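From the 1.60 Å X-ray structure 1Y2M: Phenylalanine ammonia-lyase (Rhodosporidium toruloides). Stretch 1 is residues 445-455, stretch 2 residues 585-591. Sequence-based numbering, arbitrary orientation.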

ATOM      1  N   ASN B 445       0.201   2.982 -30.287  1.00 13.41           N
ATOM      2  CA  ASN B 445       1.516   3.585 -30.542  1.00 11.33           C
ATOM      3  C   ASN B 445       1.947   3.359 -31.971  1.00 11.60           C
ATOM      4  O   ASN B 445       2.242   2.234 -32.372  1.00 11.54           O
ATOM      5  CB  ASN B 445       2.537   2.986 -29.557  1.00 11.64           C
ATOM      6  CG  ASN B 445       3.875   3.709 -29.582  1.00 15.90           C
ATOM      7  OD1 ASN B 445       4.382   4.044 -30.652  1.00 18.97           O
ATOM      8  ND2 ASN B 445       4.450   3.961 -28.417  1.00 13.19           N
ATOM      9  N   ALA B 446       1.983   4.448 -32.738  1.00 13.69           N
ATOM     10  CA  ALA B 446       2.263   4.384 -34.188  1.00 13.59           C
ATOM     11  C   ALA B 446       3.616   3.770 -34.471  1.00 13.76           C
ATOM     12  O   ALA B 446       3.825   3.149 -35.498  1.00 13.84           O
ATOM     13  CB  ALA B 446       2.218   5.818 -34.778  1.00 16.40           C
ATOM     14  N   GLY B 447       4.543   3.969 -33.549  1.00 13.58           N
ATOM     15  CA  GLY B 447       5.862   3.383 -33.657  1.00 15.60           C
ATOM     16  C   GLY B 447       5.933   1.915 -33.385  1.00 15.94           C
ATOM     17  O   GLY B 447       6.910   1.297 -33.738  1.00 17.72           O
HETATM   18  N   MSE B 448       4.899   1.337 -32.776  1.00 11.79           N
HETATM   19  CA  MSE B 448       4.932  -0.078 -32.376  1.00 14.10           C
HETATM   20  C   MSE B 448       3.848  -0.958 -33.006  1.00 14.41           C
HETATM   21  O   MSE B 448       3.867  -2.140 -32.808  1.00 14.06           O
HETATM   22  CB  MSE B 448       4.757  -0.174 -30.849  1.00 13.20           C
HETATM   23  CG  MSE B 448       5.752   0.598 -30.100  1.00 16.17           C
HETATM   24 SE   MSE B 448       5.411   0.636 -28.124  1.00 27.78          SE
HETATM   25  CE  MSE B 448       5.950  -1.120 -27.820  1.00 15.51           C
ATOM     26  N   ASN B 449       2.850  -0.377 -33.675  1.00 12.93           N
ATOM     27  CA  ASN B 449       1.606  -1.071 -34.017  1.00 14.30           C
ATOM     28  C   ASN B 449       1.532  -1.625 -35.420  1.00 13.54           C
ATOM     29  O   ASN B 449       0.475  -1.835 -35.998  1.00 14.06           O
ATOM     30  CB  ASN B 449       0.416  -0.154 -33.666  1.00 13.73           C
ATOM     31  CG  ASN B 449       0.352   1.076 -34.529  1.00 18.29           C
ATOM     32  OD1 ASN B 449       1.164   1.244 -35.443  1.00 15.63           O
ATOM     33  ND2 ASN B 449      -0.609   1.960 -34.254  1.00 11.66           N
ATOM     34  N   ARG B 450       2.702  -1.923 -35.980  1.00 12.59           N
ATOM     35  CA  ARG B 450       2.786  -2.634 -37.254  1.00 15.56           C
ATOM     36  C   ARG B 450       1.976  -1.928 -38.337  1.00 13.69           C
ATOM     37  O   ARG B 450       1.303  -2.547 -39.154  1.00 16.62           O
ATOM     38  CB  ARG B 450       2.435  -4.122 -37.024  1.00 17.65           C
ATOM     39  CG  ARG B 450       3.385  -4.768 -35.991  1.00 27.84           C
ATOM     40  CD  ARG B 450       2.878  -6.078 -35.371  1.00 27.88           C
ATOM     41  N   GLY B 451       2.069  -0.600 -38.349  1.00 11.21           N
ATOM     42  CA  GLY B 451       1.507   0.180 -39.430  1.00 11.20           C
ATOM     43  C   GLY B 451       0.044   0.588 -39.340  1.00 11.92           C
ATOM     44  O   GLY B 451      -0.502   1.117 -40.314  1.00 13.50           O
ATOM     45  N   LEU B 452      -0.573   0.386 -38.178  1.00 11.59           N
ATOM     46  CA  LEU B 452      -1.939   0.872 -38.011  1.00 10.38           C
ATOM     47  C   LEU B 452      -1.866   2.397 -38.020  1.00 11.03           C
ATOM     48  O   LEU B 452      -0.892   2.976 -37.558  1.00 11.40           O
ATOM     49  CB  LEU B 452      -2.559   0.391 -36.686  1.00 12.77           C
ATOM     50  CG  LEU B 452      -2.979  -1.080 -36.631  1.00 13.66           C
ATOM     51  CD1 LEU B 452      -3.203  -1.600 -35.248  1.00 14.61           C
ATOM     52  CD2 LEU B 452      -4.257  -1.238 -37.508  1.00 15.89           C
ATOM     53  N   PRO B 453      -2.919   3.059 -38.498  1.00 11.35           N
ATOM     54  CA  PRO B 453      -2.927   4.519 -38.527  1.00 11.60           C
ATOM     55  C   PRO B 453      -2.707   5.122 -37.155  1.00 11.56           C
ATOM     56  O   PRO B 453      -3.208   4.585 -36.181  1.00 10.02           O
ATOM     57  CB  PRO B 453      -4.340   4.841 -39.030  1.00 13.59           C
ATOM     58  CG  PRO B 453      -4.702   3.679 -39.843  1.00 13.44           C
ATOM     59  CD  PRO B 453      -4.148   2.499 -39.086  1.00 14.28           C
ATOM     60  N   SER B 454      -1.954   6.213 -37.101  1.00 11.03           N
ATOM     61  CA  SER B 454      -1.775   6.982 -35.853  1.00 10.56           C
ATOM     62  C   SER B 454      -3.115   7.231 -35.154  1.00 10.24           C
ATOM     63  O   SER B 454      -4.105   7.636 -35.792  1.00 10.84           O
ATOM     64  CB  SER B 454      -1.126   8.337 -36.114  1.00 17.27           C
ATOM     65  OG  SER B 454      -1.836   8.957 -37.157  1.00 28.53           O
ATOM     66  N   CYS B 455      -3.162   6.913 -33.874  1.00 12.37           N
ATOM     67  CA  CYS B 455      -4.338   7.119 -33.022  1.00 11.56           C
ATOM     68  C   CYS B 455      -5.579   6.364 -33.498  1.00  8.23           C
ATOM     69  O   CYS B 455      -6.661   6.581 -32.990  1.00 11.76           O
ATOM     70  CB  CYS B 455      -4.685   8.585 -32.876  1.00 13.30           C
ATOM     71  SG  CYS B 455      -3.306   9.523 -32.129  1.00 18.67           S
TER
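Stretch 2 (585-591) LEQTNSY

Stretch 1 (445-455) has no regular helix or strand, and stretch 2 (585-591) packs on it as the last part of a helix that begins earlier in the chain, then a type I beta turn from T588 to Y591. The two run in the same sense along the contact: the CA atoms of G451 and E586 lie 4.2 Å apart, those of P453 and N589 5.1 Å, and those of S454 and S590 5.0 Å. The contact is compact, burying 355 Å² in total, and N589 contributes the largest share.

At the start of stretch 1, N445 accepts a backbone hydrogen bond (M448 N to N445 O, 2.8 Å) and makes no contact with stretch 2. A446 is the first residue to meet it. Its carbonyl receives a hydrogen bond from the side-chain amide of N589 (N589 ND2 to A446 O, 2.8 Å), while its methyl group rests against S590, with A446 CB 3.6 Å from S590 OG. G447 and the selenomethionine M448 stay clear of stretch 2.

The chain then reverses in a type I' beta turn from N449 to L452, closed by a hydrogen bond from L452 N to N449 O (3.3 Å). N449 OD1 comes within 3.0 Å of N589 ND2, but the angle is too poor for a hydrogen bond. R450 and G451 occupy the central positions of the turn, and both lie against E586. R450 CA lies 3.7 Å from E586 OE2, and a water links R450 N (2.9 Å from the water oxygen) to E586 OE2 (2.8 Å from it). G451 CA approaches E586 O to 3.8 Å; a second water accepts from G451 N (2.9 Å) and donates to both A446 O (2.8 Å) and E586 O (2.7 Å), filling the gap between the backbones. With positive phi, G451 would have a side chain jammed against the preceding carbonyl, and an ideal CB would also sit 3.7 Å from E586 CA.

At the end of the turn, L452 points its CA-to-CB bond away but offers its carbonyl to N589 (N589 ND2 to L452 O, 2.7 Å). The same amide nitrogen, N589 ND2, thus bridges the carbonyls of A446 and L452. Beyond the turn, P453 contributes a looser contact, its CA 3.8 Å from N589 O. S454 N donates a nearly linear hydrogen bond to N589 O (3.1 Å), so N589 is held through both side chain and backbone. S454 CB also packs 3.5 Å from S590 OG, and C455 lies beyond reach.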

ATOM      1  N   LEU B 585       6.294   2.012 -45.447  1.00 14.02           N
ATOM      2  CA  LEU B 585       4.927   2.378 -45.048  1.00 14.23           C
ATOM      3  C   LEU B 585       4.648   2.064 -43.588  1.00 16.64           C
ATOM      4  O   LEU B 585       3.886   2.790 -42.948  1.00 15.46           O
ATOM      5  CB  LEU B 585       3.906   1.701 -45.942  1.00 15.68           C
ATOM      6  CG  LEU B 585       3.878   2.222 -47.370  1.00 11.72           C
ATOM      7  CD1 LEU B 585       3.206   1.177 -48.250  1.00 15.18           C
ATOM      8  CD2 LEU B 585       3.141   3.558 -47.445  1.00 15.24           C
ATOM      9  N   GLU B 586       5.255   1.005 -43.050  1.00 15.96           N
ATOM     10  CA  GLU B 586       5.045   0.655 -41.622  1.00 19.16           C
ATOM     11  C   GLU B 586       5.417   1.813 -40.715  1.00 19.41           C
ATOM     12  O   GLU B 586       4.907   1.940 -39.600  1.00 18.26           O
ATOM     13  CB  GLU B 586       5.849  -0.587 -41.241  1.00 19.86           C
ATOM     14  CG  GLU B 586       5.795  -0.915 -39.752  1.00 24.66           C
ATOM     15  CD  GLU B 586       6.063  -2.392 -39.403  1.00 30.31           C
ATOM     16  OE1 GLU B 586       5.928  -3.278 -40.285  1.00 37.38           O
ATOM     17  OE2 GLU B 586       6.376  -2.650 -38.210  1.00 22.93           O
ATOM     18  N   GLN B 587       6.302   2.678 -41.181  1.00 14.73           N
ATOM     19  CA  GLN B 587       6.823   3.723 -40.354  1.00 18.00           C
ATOM     20  C   GLN B 587       6.300   5.125 -40.675  1.00 16.86           C
ATOM     21  O   GLN B 587       6.586   6.060 -39.949  1.00 18.80           O
ATOM     22  CB  GLN B 587       8.357   3.643 -40.311  1.00 23.95           C
ATOM     23  CG  GLN B 587       9.051   4.076 -41.502  1.00 27.56           C
ATOM     24  CD  GLN B 587      10.512   3.576 -41.608  1.00 26.04           C
ATOM     25  OE1 GLN B 587      11.039   3.558 -42.679  1.00 31.46           O
ATOM     26  NE2 GLN B 587      11.151   3.225 -40.490  1.00 30.45           N
ATOM     27  N   THR B 588       5.503   5.256 -41.722  1.00 11.44           N
ATOM     28  CA  THR B 588       4.909   6.531 -42.089  1.00 10.41           C
ATOM     29  C   THR B 588       3.404   6.550 -41.825  1.00  9.91           C
ATOM     30  O   THR B 588       2.671   7.332 -42.427  1.00 10.88           O
ATOM     31  CB  THR B 588       5.190   6.862 -43.540  1.00 11.87           C
ATOM     32  OG1 THR B 588       4.682   5.826 -44.383  1.00 10.14           O
ATOM     33  CG2 THR B 588       6.716   6.958 -43.738  1.00 12.42           C
ATOM     34  N   ASN B 589       2.987   5.798 -40.814  1.00 11.29           N
ATOM     35  CA  ASN B 589       1.597   5.691 -40.456  1.00 12.25           C
ATOM     36  C   ASN B 589       1.026   6.940 -39.728  1.00 13.07           C
ATOM     37  O   ASN B 589      -0.185   7.000 -39.478  1.00 15.08           O
ATOM     38  CB  ASN B 589       1.316   4.381 -39.690  1.00 11.17           C
ATOM     39  CG  ASN B 589       2.277   4.155 -38.485  1.00 12.33           C
ATOM     40  OD1 ASN B 589       3.423   4.659 -38.463  1.00 13.85           O
ATOM     41  ND2 ASN B 589       1.802   3.386 -37.474  1.00 10.95           N
ATOM     42  N   SER B 590       1.890   7.941 -39.461  1.00 12.05           N
ATOM     43  CA  SER B 590       1.444   9.252 -38.961  1.00 11.81           C
ATOM     44  C   SER B 590       1.422  10.328 -40.025  1.00 13.83           C
ATOM     45  O   SER B 590       1.136  11.451 -39.686  1.00 13.88           O
ATOM     46  CB  SER B 590       2.313   9.745 -37.806  1.00 15.88           C
ATOM     47  OG  SER B 590       2.327   8.760 -36.776  1.00 17.60           O
ATOM     48  N   TYR B 591       1.779  10.004 -41.283  1.00  9.55           N
ATOM     49  CA  TYR B 591       1.749  10.942 -42.380  1.00  9.67           C
ATOM     50  C   TYR B 591       0.369  11.026 -42.964  1.00 10.60           C
ATOM     51  O   TYR B 591      -0.348  10.011 -43.048  1.00 11.30           O
ATOM     52  CB  TYR B 591       2.662  10.481 -43.532  1.00 10.82           C
ATOM     53  CG  TYR B 591       4.162  10.644 -43.387  1.00 11.21           C
ATOM     54  CD1 TYR B 591       4.910  11.046 -44.487  1.00 15.45           C
ATOM     55  CD2 TYR B 591       4.834  10.348 -42.214  1.00 14.15           C
ATOM     56  CE1 TYR B 591       6.264  11.191 -44.420  1.00 13.21           C
ATOM     57  CE2 TYR B 591       6.232  10.485 -42.154  1.00 18.10           C
ATOM     58  CZ  TYR B 591       6.916  10.904 -43.268  1.00 16.78           C
ATOM     59  OH  TYR B 591       8.272  11.082 -43.300  1.00 18.31           O
TER
HETATM   60  O   HOH W   1       4.309   0.903 -37.175  1.00 11.14           O
HETATM   61  O   HOH W   2       5.546  -1.313 -35.923  1.00 13.31           O